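Local coordinates for Alr4995 protein (Nostoc sp., PDB 6LRG), which probably hydrolyses arginine to ornithine, ammonia and carbon dioxide, and converts ornithine to proline by NAD-dependent cyclodeamination, at the interface of chains A and B and the interface of chains A and C. Residues are numbered along the deposited sequence; one frame, centred on the assembly and turned at random. Chains: chain A/B/C, Alr4995 protein.

Contact 1: the interface of chains A and B. Residues chain A 295-296; chain B 295, 300-301, 304, 314, 316.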
ATOM      1  N   LEU A 295      36.861   3.828  -0.919  1.00 47.16           N
ATOM      2  CA  LEU A 295      36.248   5.056  -0.426  1.00 46.55           C
ATOM      3  C   LEU A 295      35.006   5.472  -1.219  1.00 49.94           C
ATOM      4  O   LEU A 295      34.016   5.893  -0.624  1.00 51.42           O
ATOM      5  CB  LEU A 295      37.273   6.185  -0.418  1.00 41.17           C
ATOM      6  CG  LEU A 295      38.356   5.917   0.629  1.00 45.11           C
ATOM      7  CD1 LEU A 295      39.387   7.027   0.681  1.00 42.85           C
ATOM      8  CD2 LEU A 295      37.737   5.691   2.004  1.00 44.54           C
ATOM      9  N   ASP A 296      35.054   5.342  -2.544  1.00 48.00           N
ATOM     10  CA  ASP A 296      33.902   5.648  -3.398  1.00 49.66           C
ATOM     11  C   ASP A 296      32.757   4.673  -3.211  1.00 46.95           C
ATOM     12  O   ASP A 296      31.641   5.073  -2.881  1.00 50.72           O
ATOM     13  CB  ASP A 296      34.286   5.646  -4.884  1.00 53.26           C
ATOM     14  CG  ASP A 296      35.587   6.350  -5.146  1.00 56.21           C
ATOM     15  OD1 ASP A 296      36.048   7.051  -4.225  1.00 56.96           O
ATOM     16  OD2 ASP A 296      36.133   6.224  -6.273  1.00 57.05           O
TER
ATOM     17  N   LEU B 295      36.402   5.130   8.406  1.00 31.44           N
ATOM     18  CA  LEU B 295      36.271   3.945   7.588  1.00 31.50           C
ATOM     19  C   LEU B 295      35.031   3.146   7.888  1.00 34.49           C
ATOM     20  O   LEU B 295      34.455   2.551   6.979  1.00 36.81           O
ATOM     21  CB  LEU B 295      37.492   3.051   7.758  1.00 32.77           C
ATOM     22  CG  LEU B 295      38.754   3.652   7.151  1.00 38.05           C
ATOM     23  CD1 LEU B 295      39.961   2.782   7.463  1.00 34.07           C
ATOM     24  CD2 LEU B 295      38.570   3.830   5.647  1.00 32.28           C
ATOM     25  N   ILE B 300      33.420   9.265   5.655  1.00 36.80           N
ATOM     26  CA  ILE B 300      34.239   9.732   4.542  1.00 41.42           C
ATOM     27  C   ILE B 300      33.572   9.380   3.214  1.00 39.40           C
ATOM     28  O   ILE B 300      33.708  10.089   2.232  1.00 38.03           O
ATOM     29  CB  ILE B 300      35.669   9.136   4.603  1.00 39.03           C
ATOM     30  CG1 ILE B 300      36.540   9.686   3.477  1.00 43.15           C
ATOM     31  CG2 ILE B 300      35.632   7.626   4.522  1.00 42.21           C
ATOM     32  CD1 ILE B 300      37.081  11.073   3.732  1.00 39.16           C
ATOM     33  N   ASN B 301      32.801   8.305   3.227  1.00 38.97           N
ATOM     34  CA  ASN B 301      32.189   7.757   2.033  1.00 41.61           C
ATOM     35  C   ASN B 301      30.924   8.539   1.682  1.00 37.48           C
ATOM     36  O   ASN B 301      30.555   8.673   0.523  1.00 36.74           O
ATOM     37  CB  ASN B 301      31.924   6.250   2.259  1.00 42.15           C
ATOM     38  CG  ASN B 301      30.758   5.716   1.455  1.00 48.43           C
ATOM     39  OD1 ASN B 301      30.658   5.933   0.239  1.00 55.67           O
ATOM     40  ND2 ASN B 301      29.869   4.993   2.131  1.00 48.29           N
ATOM     41  N   LEU B 304      32.174  12.011   0.162  1.00 29.31           N
ATOM     42  CA  LEU B 304      32.576  11.915  -1.240  1.00 28.00           C
ATOM     43  C   LEU B 304      31.374  11.808  -2.151  1.00 28.04           C
ATOM     44  O   LEU B 304      31.384  12.345  -3.251  1.00 30.70           O
ATOM     45  CB  LEU B 304      33.502  10.721  -1.456  1.00 28.82           C
ATOM     46  CG  LEU B 304      34.722  10.798  -0.550  1.00 31.68           C
ATOM     47  CD1 LEU B 304      35.641   9.591  -0.718  1.00 37.13           C
ATOM     48  CD2 LEU B 304      35.458  12.097  -0.798  1.00 30.33           C
ATOM     49  N   PHE B 314      36.468  15.282  -6.210  1.00 25.85           N
ATOM     50  CA  PHE B 314      37.333  15.270  -5.039  1.00 28.05           C
ATOM     51  C   PHE B 314      38.649  14.611  -5.340  1.00 27.64           C
ATOM     52  O   PHE B 314      38.740  13.732  -6.189  1.00 30.55           O
ATOM     53  CB  PHE B 314      36.675  14.524  -3.869  1.00 23.78           C
ATOM     54  CG  PHE B 314      36.456  13.071  -4.150  1.00 25.42           C
ATOM     55  CD1 PHE B 314      37.480  12.141  -3.953  1.00 25.48           C
ATOM     56  CD2 PHE B 314      35.240  12.632  -4.661  1.00 25.92           C
ATOM     57  CE1 PHE B 314      37.286  10.804  -4.259  1.00 29.45           C
ATOM     58  CE2 PHE B 314      35.033  11.285  -4.955  1.00 29.29           C
ATOM     59  CZ  PHE B 314      36.060  10.370  -4.753  1.00 28.30           C
ATOM     60  N   VAL B 316      41.351  12.735  -2.637  1.00 31.74           N
ATOM     61  CA  VAL B 316      41.784  12.452  -1.269  1.00 33.39           C
ATOM     62  C   VAL B 316      43.292  12.600  -1.185  1.00 30.92           C
ATOM     63  O   VAL B 316      44.031  11.791  -1.729  1.00 33.16           O
ATOM     64  CB  VAL B 316      41.364  11.047  -0.799  1.00 33.65           C
ATOM     65  CG1 VAL B 316      41.973  10.742   0.552  1.00 33.68           C
ATOM     66  CG2 VAL B 316      39.847  10.950  -0.742  1.00 32.11           C
TER
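A:Leu295 lays its side chain against a hydrophobic patch of chain B made by B:Ile300, B:Leu304 and B:Val316, with the matching B:Leu295 at its margin. All belong to the LOR/SDH conserved region, here packing against its own copy across a two-fold axis. A:Leu295 sits on the short helix 294-297, with CG anti to the carbonyl carbon (chi1 -68°), and it can be followed outward from the backbone. CB meets the methyl CD1 of B:Leu304 at 3.8 Å. Beyond CG the branches part. CD1, which continues the extended chain, reaches the more distant CG2 of B:Val316 on strand 313-320, the two side chains crossing at about a right angle. CD2 turns to the other side and touches CG2 of B:Ile300 at 3.8 Å. It also approaches CD2 of B:Leu295 at 4.2 Å, where the two symmetry-related leucines meet methyl to methyl.

B:Leu304 works in two directions. While CD1 faces A:Leu295, CD2 lies 3.6 Å above one face of its own chain's B:Phe314 ring, displaced toward the rim, and so backs the aromatic ring. The far end of that ring points at A:Asp296: CZ is 3.4 Å from the carboxylate oxygen OD1. Carboxylate and ring planes stand 74° apart, and this oxygen meets the rim carbon CZ more closely than CE1. The weakly positive ring hydrogens may make this a mildly favourable contact.

B:Asn301 lies against the backbone near the end of the short helix. Its CB lies 3.6 Å from the carbonyl O of A:Leu295, and its side-chain OD1 comes within 3.4 Å of the carbonyl O of A:Asp296. As modelled this sets oxygen against oxygen; the two do not bond to each other, though neighbours may bond either, and the amide orientation is best taken with caution at this resolution.

Contact 2: the interface of chains A and C. Residues chain A 646-648, 668; chain C 385-386, 402.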
ATOM      1  N   THR A 646     -13.010 -25.963  -0.402  1.00 24.85           N
ATOM      2  CA  THR A 646     -13.883 -25.910   0.747  1.00 27.37           C
ATOM      3  C   THR A 646     -15.299 -25.495   0.375  1.00 25.87           C
ATOM      4  O   THR A 646     -15.500 -24.429  -0.198  1.00 26.97           O
ATOM      5  CB  THR A 646     -13.324 -24.939   1.794  1.00 27.65           C
ATOM      6  OG1 THR A 646     -11.985 -25.318   2.116  1.00 28.27           O
ATOM      7  CG2 THR A 646     -14.158 -24.943   3.047  1.00 24.97           C
ATOM      8  N   PRO A 647     -16.287 -26.327   0.732  1.00 26.26           N
ATOM      9  CA  PRO A 647     -17.694 -25.984   0.501  1.00 28.43           C
ATOM     10  C   PRO A 647     -18.158 -24.834   1.398  1.00 29.73           C
ATOM     11  O   PRO A 647     -17.483 -24.482   2.379  1.00 26.40           O
ATOM     12  CB  PRO A 647     -18.426 -27.274   0.872  1.00 26.20           C
ATOM     13  CG  PRO A 647     -17.592 -27.843   1.983  1.00 19.54           C
ATOM     14  CD  PRO A 647     -16.153 -27.523   1.588  1.00 25.53           C
ATOM     15  N   ALA A 648     -19.309 -24.263   1.066  1.00 24.92           N
ATOM     16  CA  ALA A 648     -19.904 -23.240   1.902  1.00 29.98           C
ATOM     17  C   ALA A 648     -20.229 -23.848   3.250  1.00 31.98           C
ATOM     18  O   ALA A 648     -20.332 -25.073   3.360  1.00 31.45           O
ATOM     19  CB  ALA A 648     -21.160 -22.673   1.249  1.00 32.17           C
ATOM     20  N   ARG A 668     -17.522 -14.850   0.326  1.00 47.09           N
ATOM     21  CA  ARG A 668     -18.640 -15.687   0.703  1.00 45.68           C
ATOM     22  C   ARG A 668     -19.504 -14.965   1.733  1.00 50.44           C
ATOM     23  O   ARG A 668     -20.379 -15.568   2.355  1.00 48.07           O
ATOM     24  CB  ARG A 668     -18.150 -17.010   1.269  1.00 47.77           C
ATOM     25  CG  ARG A 668     -16.974 -17.587   0.523  1.00 48.50           C
ATOM     26  CD  ARG A 668     -16.455 -18.838   1.213  1.00 42.18           C
ATOM     27  NE  ARG A 668     -15.637 -19.622   0.298  1.00 36.84           N
ATOM     28  CZ  ARG A 668     -15.413 -20.924   0.421  1.00 32.30           C
ATOM     29  NH1 ARG A 668     -15.941 -21.602   1.436  1.00 31.26           N
ATOM     30  NH2 ARG A 668     -14.659 -21.545  -0.477  1.00 31.11           N
TER
ATOM     31  N   ILE C 385     -19.836 -23.580  -4.624  1.00 21.48           N
ATOM     32  CA  ILE C 385     -19.607 -23.975  -3.246  1.00 22.14           C
ATOM     33  C   ILE C 385     -20.906 -24.309  -2.512  1.00 24.77           C
ATOM     34  O   ILE C 385     -20.883 -24.909  -1.435  1.00 24.82           O
ATOM     35  CB  ILE C 385     -18.865 -22.870  -2.447  1.00 24.17           C
ATOM     36  CG1 ILE C 385     -19.722 -21.602  -2.366  1.00 27.51           C
ATOM     37  CG2 ILE C 385     -17.510 -22.572  -3.060  1.00 21.48           C
ATOM     38  CD1 ILE C 385     -19.159 -20.514  -1.443  1.00 28.24           C
ATOM     39  N   TYR C 386     -22.041 -23.921  -3.085  1.00 26.25           N
ATOM     40  CA  TYR C 386     -23.308 -23.977  -2.364  1.00 23.81           C
ATOM     41  C   TYR C 386     -24.010 -25.331  -2.490  1.00 26.06           C
ATOM     42  O   TYR C 386     -23.824 -26.037  -3.482  1.00 25.17           O
ATOM     43  CB  TYR C 386     -24.224 -22.844  -2.852  1.00 29.60           C
ATOM     44  CG  TYR C 386     -23.636 -21.455  -2.649  1.00 31.38           C
ATOM     45  CD1 TYR C 386     -23.536 -20.905  -1.381  1.00 31.83           C
ATOM     46  CD2 TYR C 386     -23.177 -20.699  -3.726  1.00 33.86           C
ATOM     47  CE1 TYR C 386     -23.000 -19.648  -1.182  1.00 33.27           C
ATOM     48  CE2 TYR C 386     -22.635 -19.426  -3.535  1.00 33.89           C
ATOM     49  CZ  TYR C 386     -22.555 -18.908  -2.255  1.00 36.47           C
ATOM     50  OH  TYR C 386     -22.026 -17.651  -2.037  1.00 41.50           O
ATOM     51  N   GLN C 402     -19.848 -31.630  -2.349  1.00 24.80           N
ATOM     52  CA  GLN C 402     -19.968 -30.343  -3.023  1.00 22.58           C
ATOM     53  C   GLN C 402     -18.673 -29.552  -2.940  1.00 22.92           C
ATOM     54  O   GLN C 402     -18.055 -29.446  -1.883  1.00 27.56           O
ATOM     55  CB  GLN C 402     -21.113 -29.539  -2.428  1.00 20.45           C
ATOM     56  CG  GLN C 402     -21.409 -28.245  -3.157  1.00 23.51           C
ATOM     57  CD  GLN C 402     -22.120 -28.465  -4.483  1.00 25.89           C
ATOM     58  OE1 GLN C 402     -22.959 -29.354  -4.612  1.00 29.41           O
ATOM     59  NE2 GLN C 402     -21.785 -27.660  -5.467  1.00 23.41           N
TER
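C:Ile385 pushes its side chain between A:Ala648 and A:Arg668, slanting across the arginine in the Rossmann-fold region of chain A; this is a patch of the two-fold interface of chains A and C, possibly part of the natural oligomer. CG1 lies between the backbone N and the carbonyl carbon (chi1 63°), which folds the branch back over the ring of C:Tyr386, 3.6 Å above its centre. From there CD1 extends over one face of the A:Arg668 guanidinium, 4.0 Å above the plane and toward its rim, near NE. The other branch, CG2, faces NH2 and the carbonyl O of A:Thr646.

The arginine reaches this point with an extended chain from CG to NE, and its NH2 donates a 3.0 Å hydrogen bond to the carbonyl O of A:Thr646, linking that residue to the segment carrying A:Arg668. An alanine here would take away this donor and the flat group under C:Ile385 CD1, and would probably let loop 646-648 shift and leave a gap beside the isoleucine.

Backbone joins backbone next to the isoleucine: A:Ala648 N gives C:Ile385 O a nearly straight hydrogen bond of 3.0 Å (172° at H), coming from above the carbonyl plane. The alanine methyl, CB, fits against C:Ile385 CD1 and, at the rim of the ring from the same face as the isoleucine, CD1 of C:Tyr386. Next to that bond, A:Pro647 CB rests 3.5 Å from the backbone O of C:Gln402.

Contact 1 and contact 2 share no residue or secondary-structure element, and the centres of their C-alpha atoms lie about 64 Å apart, yet chain A contributes to both, facing chain B at one and chain C at the other. In contact 1 the LOR/SDH region meets its own counterpart; in contact 2 loops in the Rossmann-fold region of chain A meet C:Ile385, C:Tyr386 and C:Gln402 of chain C. Each belongs to a distinct two-fold interface, so together they could build the deposited four-chain assembly as a dimer of dimers, although the structure alone does not show that this is the form in the cell.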